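Local coordinates for TetR family transcriptional regulator (Clostridium perfringens, PDB 6AZH), which probably binds operator DNA as a dimeric TetR-family regulator and controls transcription, perhaps of fatty acid metabolism genes, probably in response to a small ligand, at residues F56-G61 with D116-K121; A14-F19 with F101-S106; K84-M89 with T123-G128. One frame throughout, in Å; residues are numbered along the deposited sequence.

Contact 1: F56-G61 with D116-K121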
# COMPACT_ATOMS: atom_id res chain seq x y z
N PHE A 56 -13.92 -7.74 -14.09
CA PHE A 56 -13.37 -8.79 -14.93
C PHE A 56 -11.84 -8.79 -14.89
O PHE A 56 -11.21 -9.85 -14.71
CB PHE A 56 -13.89 -8.59 -16.36
CG PHE A 56 -13.07 -9.26 -17.41
CD1 PHE A 56 -13.27 -10.59 -17.72
CD2 PHE A 56 -12.12 -8.54 -18.12
CE1 PHE A 56 -12.51 -11.21 -18.69
CE2 PHE A 56 -11.36 -9.16 -19.09
CZ PHE A 56 -11.56 -10.48 -19.37
N VAL A 57 -11.22 -7.60 -15.00
CA VAL A 57 -9.76 -7.50 -14.96
C VAL A 57 -9.23 -7.99 -13.61
O VAL A 57 -8.26 -8.76 -13.55
CB VAL A 57 -9.30 -6.06 -15.26
CG1 VAL A 57 -7.80 -5.93 -15.06
CG2 VAL A 57 -9.69 -5.63 -16.71
N ILE A 58 -9.86 -7.54 -12.51
CA ILE A 58 -9.42 -7.99 -11.18
C ILE A 58 -9.50 -9.50 -11.08
O ILE A 58 -8.56 -10.17 -10.63
CB ILE A 58 -10.26 -7.33 -10.07
CG1 ILE A 58 -10.01 -5.82 -9.98
CG2 ILE A 58 -10.02 -8.06 -8.72
CD1 ILE A 58 -8.59 -5.41 -9.67
N SER A 59 -10.64 -10.07 -11.50
CA SER A 59 -10.84 -11.51 -11.34
C SER A 59 -9.84 -12.30 -12.19
O SER A 59 -9.17 -13.20 -11.69
CB SER A 59 -12.28 -11.88 -11.70
OG SER A 59 -12.51 -13.25 -11.45
N LYS A 60 -9.72 -11.95 -13.47
CA LYS A 60 -8.76 -12.63 -14.33
C LYS A 60 -7.33 -12.44 -13.82
O LYS A 60 -6.55 -13.41 -13.77
CB LYS A 60 -8.88 -12.15 -15.77
CG LYS A 60 -7.74 -12.58 -16.66
CD LYS A 60 -7.76 -14.10 -16.88
CE LYS A 60 -9.14 -14.57 -17.39
NZ LYS A 60 -9.27 -16.06 -17.44
N GLY A 61 -6.97 -11.21 -13.44
CA GLY A 61 -5.59 -10.93 -13.08
C GLY A 61 -5.16 -11.61 -11.80
O GLY A 61 -3.98 -11.95 -11.64
N ASP A 116 -15.11 -3.04 -1.67
CA ASP A 116 -15.35 -4.14 -0.75
C ASP A 116 -15.07 -5.48 -1.43
O ASP A 116 -14.41 -6.36 -0.87
CB ASP A 116 -16.78 -4.12 -0.23
CG ASP A 116 -17.03 -3.02 0.78
OD1 ASP A 116 -16.13 -2.72 1.59
OD2 ASP A 116 -18.15 -2.46 0.78
N GLU A 117 -15.60 -5.64 -2.65
CA GLU A 117 -15.44 -6.88 -3.39
C GLU A 117 -13.97 -7.14 -3.73
O GLU A 117 -13.49 -8.27 -3.62
CB GLU A 117 -16.30 -6.85 -4.65
CG GLU A 117 -17.78 -7.03 -4.36
CD GLU A 117 -18.69 -6.48 -5.46
OE1 GLU A 117 -18.19 -6.05 -6.53
OE2 GLU A 117 -19.93 -6.48 -5.24
N LEU A 118 -13.26 -6.09 -4.16
CA LEU A 118 -11.83 -6.20 -4.41
C LEU A 118 -11.09 -6.65 -3.15
O LEU A 118 -10.23 -7.54 -3.21
CB LEU A 118 -11.28 -4.86 -4.88
CG LEU A 118 -9.75 -4.75 -4.95
CD1 LEU A 118 -9.17 -5.79 -5.90
CD2 LEU A 118 -9.30 -3.36 -5.34
N ARG A 119 -11.39 -6.03 -2.01
CA ARG A 119 -10.72 -6.42 -0.77
C ARG A 119 -11.05 -7.86 -0.40
O ARG A 119 -10.19 -8.58 0.14
CB ARG A 119 -11.09 -5.47 0.37
CG ARG A 119 -10.32 -4.15 0.37
CD ARG A 119 -10.61 -3.33 1.62
NE ARG A 119 -12.02 -2.93 1.71
CZ ARG A 119 -12.51 -1.77 1.27
NH1 ARG A 119 -11.72 -0.87 0.70
NH2 ARG A 119 -13.81 -1.52 1.40
N ASN A 120 -12.28 -8.30 -0.66
CA ASN A 120 -12.61 -9.70 -0.40
C ASN A 120 -11.78 -10.63 -1.26
O ASN A 120 -11.41 -11.72 -0.82
CB ASN A 120 -14.10 -9.97 -0.63
CG ASN A 120 -15.00 -9.28 0.39
OD1 ASN A 120 -14.52 -8.59 1.30
ND2 ASN A 120 -16.30 -9.44 0.22
N LYS A 121 -11.46 -10.22 -2.50
CA LYS A 121 -10.62 -11.05 -3.35
C LYS A 121 -9.18 -11.11 -2.84
O LYS A 121 -8.55 -12.16 -2.87
CB LYS A 121 -10.64 -10.52 -4.78
CG LYS A 121 -11.48 -11.33 -5.75
CD LYS A 121 -12.94 -11.28 -5.40
CE LYS A 121 -13.81 -11.34 -6.66
NZ LYS A 121 -13.74 -12.68 -7.33
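Ile58 and Leu118 meet where helix 50-74 passes helix 113-138, and they form the tight part of this contact. One methyl of the leucine, CD1, does all the touching: Leu118 CD1 lies 3.7 Å from Ile58 CG2 and 3.8 Å from Ile58 CD1, so it settles against both branches of the isoleucine. The two side chains cross at about a right angle. CG of Leu118 stands anti to its own N (chi1 170°), which carries the isobutyl group across to the other helix although its CB starts off to one side. Branching at CB gives Ile58 a broad apolar flank, well suited to receive a single methyl, and both residues are buried. Val104 of helix 98-106 also packs on Ile58, adding a third helix to the apolar patch.

The other edge is looser and more polar. There Ser59 OG and Lys121 NZ approach to 4.3 Å, a proximity rather than a bond. Both residues are partly exposed, and the long lysine chain, which also touches Leu62, runs along this margin, probably with its charge near solvent. Small, polar Ser59 suits such a place. The seam belongs to the all-helical TetR fold, in which helix 50-74 leads from the DNA-binding domain into the C-terminal domain, which in relatives binds ligand and forms the dimer.

Contact 2: A14-F19 with F101-S106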
# COMPACT_ATOMS: atom_id res chain seq x y z
N ALA A 14 -5.41 -3.47 -22.21
CA ALA A 14 -5.56 -2.02 -22.27
C ALA A 14 -6.16 -1.47 -20.99
O ALA A 14 -5.75 -0.40 -20.52
CB ALA A 14 -6.42 -1.61 -23.48
N ALA A 15 -7.15 -2.16 -20.42
CA ALA A 15 -7.81 -1.64 -19.23
C ALA A 15 -6.82 -1.55 -18.07
O ALA A 15 -6.86 -0.59 -17.30
CB ALA A 15 -8.99 -2.53 -18.84
N ILE A 16 -5.93 -2.53 -17.95
CA ILE A 16 -4.93 -2.45 -16.89
C ILE A 16 -4.16 -1.14 -16.98
O ILE A 16 -3.98 -0.43 -15.99
CB ILE A 16 -3.97 -3.66 -16.94
CG1 ILE A 16 -4.65 -4.89 -16.36
CG2 ILE A 16 -2.72 -3.35 -16.16
CD1 ILE A 16 -3.99 -6.19 -16.78
N ASN A 17 -3.68 -0.80 -18.19
CA ASN A 17 -2.87 0.40 -18.34
C ASN A 17 -3.68 1.67 -18.12
O ASN A 17 -3.20 2.61 -17.49
CB ASN A 17 -2.19 0.41 -19.71
CG ASN A 17 -1.06 -0.57 -19.78
OD1 ASN A 17 -0.37 -0.82 -18.79
ND2 ASN A 17 -0.86 -1.15 -20.96
N VAL A 18 -4.92 1.71 -18.63
CA VAL A 18 -5.76 2.89 -18.41
C VAL A 18 -6.03 3.08 -16.92
O VAL A 18 -5.81 4.16 -16.36
CB VAL A 18 -7.06 2.78 -19.22
CG1 VAL A 18 -7.97 3.94 -18.87
CG2 VAL A 18 -6.77 2.78 -20.73
N PHE A 19 -6.53 2.03 -16.26
CA PHE A 19 -6.79 2.10 -14.83
C PHE A 19 -5.52 2.46 -14.05
O PHE A 19 -5.57 3.24 -13.09
CB PHE A 19 -7.37 0.78 -14.33
CG PHE A 19 -8.81 0.55 -14.70
CD1 PHE A 19 -9.77 1.52 -14.43
CD2 PHE A 19 -9.21 -0.65 -15.28
CE1 PHE A 19 -11.11 1.30 -14.76
CE2 PHE A 19 -10.54 -0.89 -15.60
CZ PHE A 19 -11.50 0.10 -15.34
N PHE A 101 -0.79 -4.32 -10.47
CA PHE A 101 -0.75 -4.17 -9.02
C PHE A 101 -1.05 -2.75 -8.59
O PHE A 101 -1.73 -2.54 -7.57
CB PHE A 101 0.60 -4.63 -8.48
CG PHE A 101 0.55 -5.06 -7.06
CD1 PHE A 101 0.09 -6.32 -6.72
CD2 PHE A 101 0.91 -4.18 -6.05
CE1 PHE A 101 0.04 -6.72 -5.41
CE2 PHE A 101 0.86 -4.58 -4.73
CZ PHE A 101 0.41 -5.84 -4.41
N LYS A 102 -0.60 -1.75 -9.35
CA LYS A 102 -0.95 -0.35 -9.08
C LYS A 102 -2.45 -0.12 -9.20
O LYS A 102 -3.05 0.61 -8.40
CB LYS A 102 -0.21 0.58 -10.04
CG LYS A 102 1.28 0.68 -9.79
CD LYS A 102 1.92 1.48 -10.90
CE LYS A 102 3.41 1.36 -10.85
NZ LYS A 102 3.98 1.78 -12.16
N MSE A 103 -3.06 -0.68 -10.25
CA MSE A 103 -4.49 -0.62 -10.43
C MSE A 103 -5.21 -1.14 -9.18
O MSE A 103 -6.13 -0.50 -8.68
CB MSE A 103 -4.89 -1.44 -11.65
CG MSE A 103 -6.28 -2.02 -11.55
SE MSE A 103 -6.74 -2.93 -13.14
CE MSE A 103 -5.83 -4.41 -12.72
N VAL A 104 -4.77 -2.31 -8.69
CA VAL A 104 -5.33 -2.89 -7.46
C VAL A 104 -5.13 -1.94 -6.29
O VAL A 104 -6.07 -1.59 -5.57
CB VAL A 104 -4.69 -4.26 -7.16
CG1 VAL A 104 -5.06 -4.75 -5.77
CG2 VAL A 104 -5.11 -5.30 -8.18
N MSE A 105 -3.89 -1.51 -6.07
CA MSE A 105 -3.58 -0.65 -4.95
C MSE A 105 -4.38 0.64 -4.95
O MSE A 105 -4.75 1.13 -3.90
CB MSE A 105 -2.10 -0.32 -4.89
CG MSE A 105 -1.24 -1.52 -4.82
SE MSE A 105 -1.51 -2.27 -3.04
CE MSE A 105 -2.52 -3.93 -3.54
N SER A 106 -4.64 1.18 -6.14
CA SER A 106 -5.38 2.44 -6.20
C SER A 106 -6.82 2.30 -5.72
O SER A 106 -7.43 3.31 -5.35
CB SER A 106 -5.32 3.00 -7.61
OG SER A 106 -6.21 2.29 -8.47
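Met103, present as selenomethionine, reaches from helix 98-106 to helix 6-26 and touches Phe19 and Ile16 in turn. Its CB points toward the partner helix, and the CA atoms of Met103 and Phe19 are only 5.7 Å apart, so the chain needs little length to make contact. CG of Met103, anti to the backbone N (chi1 151°), is the first atom to arrive, 4.1 Å from Phe19 CB. The selenium of Met103 comes next, its SE 3.9 Å from Phe19 CB and 4.0 Å from the ring carbon Phe19 CD2. It lies 5.1 Å from the centroid of the Phe19 ring, 61° off the ring normal, an oblique Met-aromatic contact. The chain then bends at its last torsion (chi3 80°), and this turn carries the methyl Met103 CE to Ile16, where it packs against Ile16 CG1 at 3.9 Å.

An unbranched, flexible and polarisable side chain suits this place, because it can follow a ring at its middle and an aliphatic branch at its tip. Phe19 offers the flat partner, while Ile16, one helical turn earlier, supplies the aliphatic one. Behind the side chain, Met103 O accepts a hydrogen bond of 2.8 Å from Ser106 OG, so the serine hydroxyl is tied back to its own helix.

Helix 50-74 lies against the same seam: its Val57 packs on both Ile16 and Met103, and its Phe54 meets the Phe19 ring edge-to-face. Helix 6-26 also rests on helix 29-36 through Ala14 and Val18, while on helix 98-106 Phe101 packs on helix 147-165. Met103 thus stands where the DNA-binding domain abuts the C-terminal domain.

Contact 3: K84-M89 with T123-G128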
# COMPACT_ATOMS: atom_id res chain seq x y z
N LYS A 84 9.92 -18.88 2.21
CA LYS A 84 10.98 -18.35 1.35
C LYS A 84 10.55 -18.36 -0.11
O LYS A 84 10.80 -17.39 -0.84
CB LYS A 84 12.26 -19.15 1.57
CG LYS A 84 12.88 -18.90 2.95
CD LYS A 84 13.89 -20.01 3.27
CE LYS A 84 14.52 -19.87 4.64
NZ LYS A 84 15.59 -20.91 4.73
N LYS A 85 9.87 -19.42 -0.55
CA LYS A 85 9.41 -19.49 -1.94
C LYS A 85 8.26 -18.51 -2.18
O LYS A 85 8.11 -18.01 -3.30
CB LYS A 85 9.00 -20.92 -2.30
CG LYS A 85 10.21 -21.86 -2.49
CD LYS A 85 9.85 -23.34 -2.65
CE LYS A 85 11.07 -24.13 -3.13
NZ LYS A 85 10.80 -25.60 -3.24
N LEU A 86 7.46 -18.23 -1.15
CA LEU A 86 6.38 -17.24 -1.27
C LEU A 86 6.94 -15.85 -1.57
O LEU A 86 6.45 -15.16 -2.48
CB LEU A 86 5.55 -17.23 0.02
CG LEU A 86 4.60 -16.04 0.17
CD1 LEU A 86 3.46 -16.21 -0.79
CD2 LEU A 86 4.08 -15.94 1.61
N PHE A 87 7.98 -15.43 -0.84
CA PHE A 87 8.53 -14.10 -1.05
C PHE A 87 9.08 -13.96 -2.46
O PHE A 87 8.85 -12.95 -3.13
CB PHE A 87 9.62 -13.80 -0.02
CG PHE A 87 9.18 -13.93 1.39
CD1 PHE A 87 7.87 -13.66 1.75
CD2 PHE A 87 10.07 -14.35 2.37
CE1 PHE A 87 7.45 -13.81 3.07
CE2 PHE A 87 9.66 -14.49 3.69
CZ PHE A 87 8.36 -14.21 4.04
N LYS A 88 9.78 -15.00 -2.93
CA LYS A 88 10.34 -14.96 -4.27
C LYS A 88 9.24 -14.90 -5.32
O LYS A 88 9.29 -14.06 -6.23
CB LYS A 88 11.22 -16.19 -4.49
CG LYS A 88 11.71 -16.35 -5.91
CD LYS A 88 12.49 -17.67 -6.04
CE LYS A 88 13.48 -17.61 -7.18
NZ LYS A 88 12.83 -17.32 -8.48
N MSE A 89 8.24 -15.77 -5.20
CA MSE A 89 7.12 -15.80 -6.14
C MSE A 89 6.39 -14.44 -6.20
O MSE A 89 6.10 -13.95 -7.30
CB MSE A 89 6.13 -16.92 -5.75
CG MSE A 89 4.88 -17.06 -6.64
SE MSE A 89 3.44 -15.78 -6.17
CE MSE A 89 2.66 -16.74 -4.66
N THR A 123 -8.35 -10.69 0.28
CA THR A 123 -8.42 -11.47 1.52
C THR A 123 -8.35 -12.96 1.24
O THR A 123 -7.64 -13.69 1.94
CB THR A 123 -9.70 -11.11 2.28
OG1 THR A 123 -9.60 -9.77 2.75
CG2 THR A 123 -9.92 -12.04 3.49
N GLU A 124 -9.06 -13.42 0.20
CA GLU A 124 -8.93 -14.81 -0.24
C GLU A 124 -7.47 -15.18 -0.50
O GLU A 124 -7.01 -16.26 -0.09
CB GLU A 124 -9.76 -15.05 -1.50
CG GLU A 124 -11.26 -15.11 -1.25
CD GLU A 124 -12.07 -15.12 -2.54
OE1 GLU A 124 -11.47 -15.33 -3.62
OE2 GLU A 124 -13.30 -14.92 -2.48
N TYR A 125 -6.73 -14.31 -1.18
CA TYR A 125 -5.31 -14.58 -1.39
C TYR A 125 -4.55 -14.61 -0.07
O TYR A 125 -3.74 -15.52 0.18
CB TYR A 125 -4.70 -13.53 -2.33
CG TYR A 125 -3.22 -13.70 -2.53
CD1 TYR A 125 -2.72 -14.59 -3.47
CD2 TYR A 125 -2.30 -12.98 -1.78
CE1 TYR A 125 -1.38 -14.75 -3.66
CE2 TYR A 125 -0.95 -13.14 -1.96
CZ TYR A 125 -0.49 -14.03 -2.90
OH TYR A 125 0.86 -14.20 -3.09
N ILE A 126 -4.80 -13.63 0.81
CA ILE A 126 -4.05 -13.55 2.07
C ILE A 126 -4.34 -14.76 2.96
O ILE A 126 -3.47 -15.18 3.74
CB ILE A 126 -4.37 -12.21 2.77
CG1 ILE A 126 -3.78 -11.05 1.96
CG2 ILE A 126 -3.81 -12.16 4.21
CD1 ILE A 126 -4.20 -9.69 2.44
N GLU A 127 -5.52 -15.36 2.84
CA GLU A 127 -5.82 -16.56 3.63
C GLU A 127 -4.89 -17.71 3.28
O GLU A 127 -4.62 -18.56 4.14
CB GLU A 127 -7.28 -16.97 3.43
CG GLU A 127 -8.25 -16.13 4.24
CD GLU A 127 -9.68 -16.24 3.75
OE1 GLU A 127 -9.93 -17.00 2.78
OE2 GLU A 127 -10.55 -15.56 4.33
N GLY A 128 -4.41 -17.78 2.04
CA GLY A 128 -3.41 -18.79 1.72
C GLY A 128 -2.12 -18.57 2.49
O GLY A 128 -1.51 -19.53 2.98
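Within the C-terminal domain of the TetR fold, the part that in relatives encloses the ligand pocket, helix 79-96 faces helix 113-138 with their backbones well apart, and Tyr125 makes most of the crossing. The nearest CA atoms, those of Leu86 and Gly128, are 10.4 Å apart, so a long side chain is needed. Tyr125 provides it: with CG anti to the backbone N (chi1 177°), the ring extends from helix 113-138 and presents its OH to the opposite helix.

Two residues about one turn apart receive it. Leu86 points toward helix 113-138 and slides past Tyr125 in the opposite direction, while Met89, a selenomethionine on the same helix as Leu86, comes from the direction opposite to the tyrosine. The methionine chain is bent at its second and third torsions (chi2 -82°, chi3 -81°), which brings its methyl round to the tyrosine. These are van der Waals contacts with a polar atom; the hydrogen bond of the hydroxyl is made with Gln90 OE1, just past Met89. A tyrosine therefore fits well, its ring being apolar enough for a buried site and its oxygen bonded at the far end. Leu69 of helix 50-74 touches both Leu86 and Tyr125, and Phe155 of helix 147-165 also packs on the tyrosine. At the meeting point, Tyr125 OH lies 3.5 Å from Met89 CE and 4.0 Å from Leu86 CD1.

Overall arrangement
From the N terminus, helix 6-26 comes first; contact 2 joins it to helix 98-106 and closes the longest loop, with 81 residues between its segments. Contact 1 begins inside that loop, on helix 50-74, and ends beyond it on helix 113-138. Contact 3 likewise starts inside, on helix 79-96, and ends farther along helix 113-138, so all three loops cross one another. Contacts 1 and 2 touch directly, Ile58 CD1 lying 3.8 Å from Val104 CG2. Contact 2 joins the first helix of the DNA-binding domain to the C-terminal domain, contact 1 links the connecting helix 50-74 to helix 113-138, and contact 3, its centre about 21 Å from that of contact 2, joins two helices within the C-terminal domain.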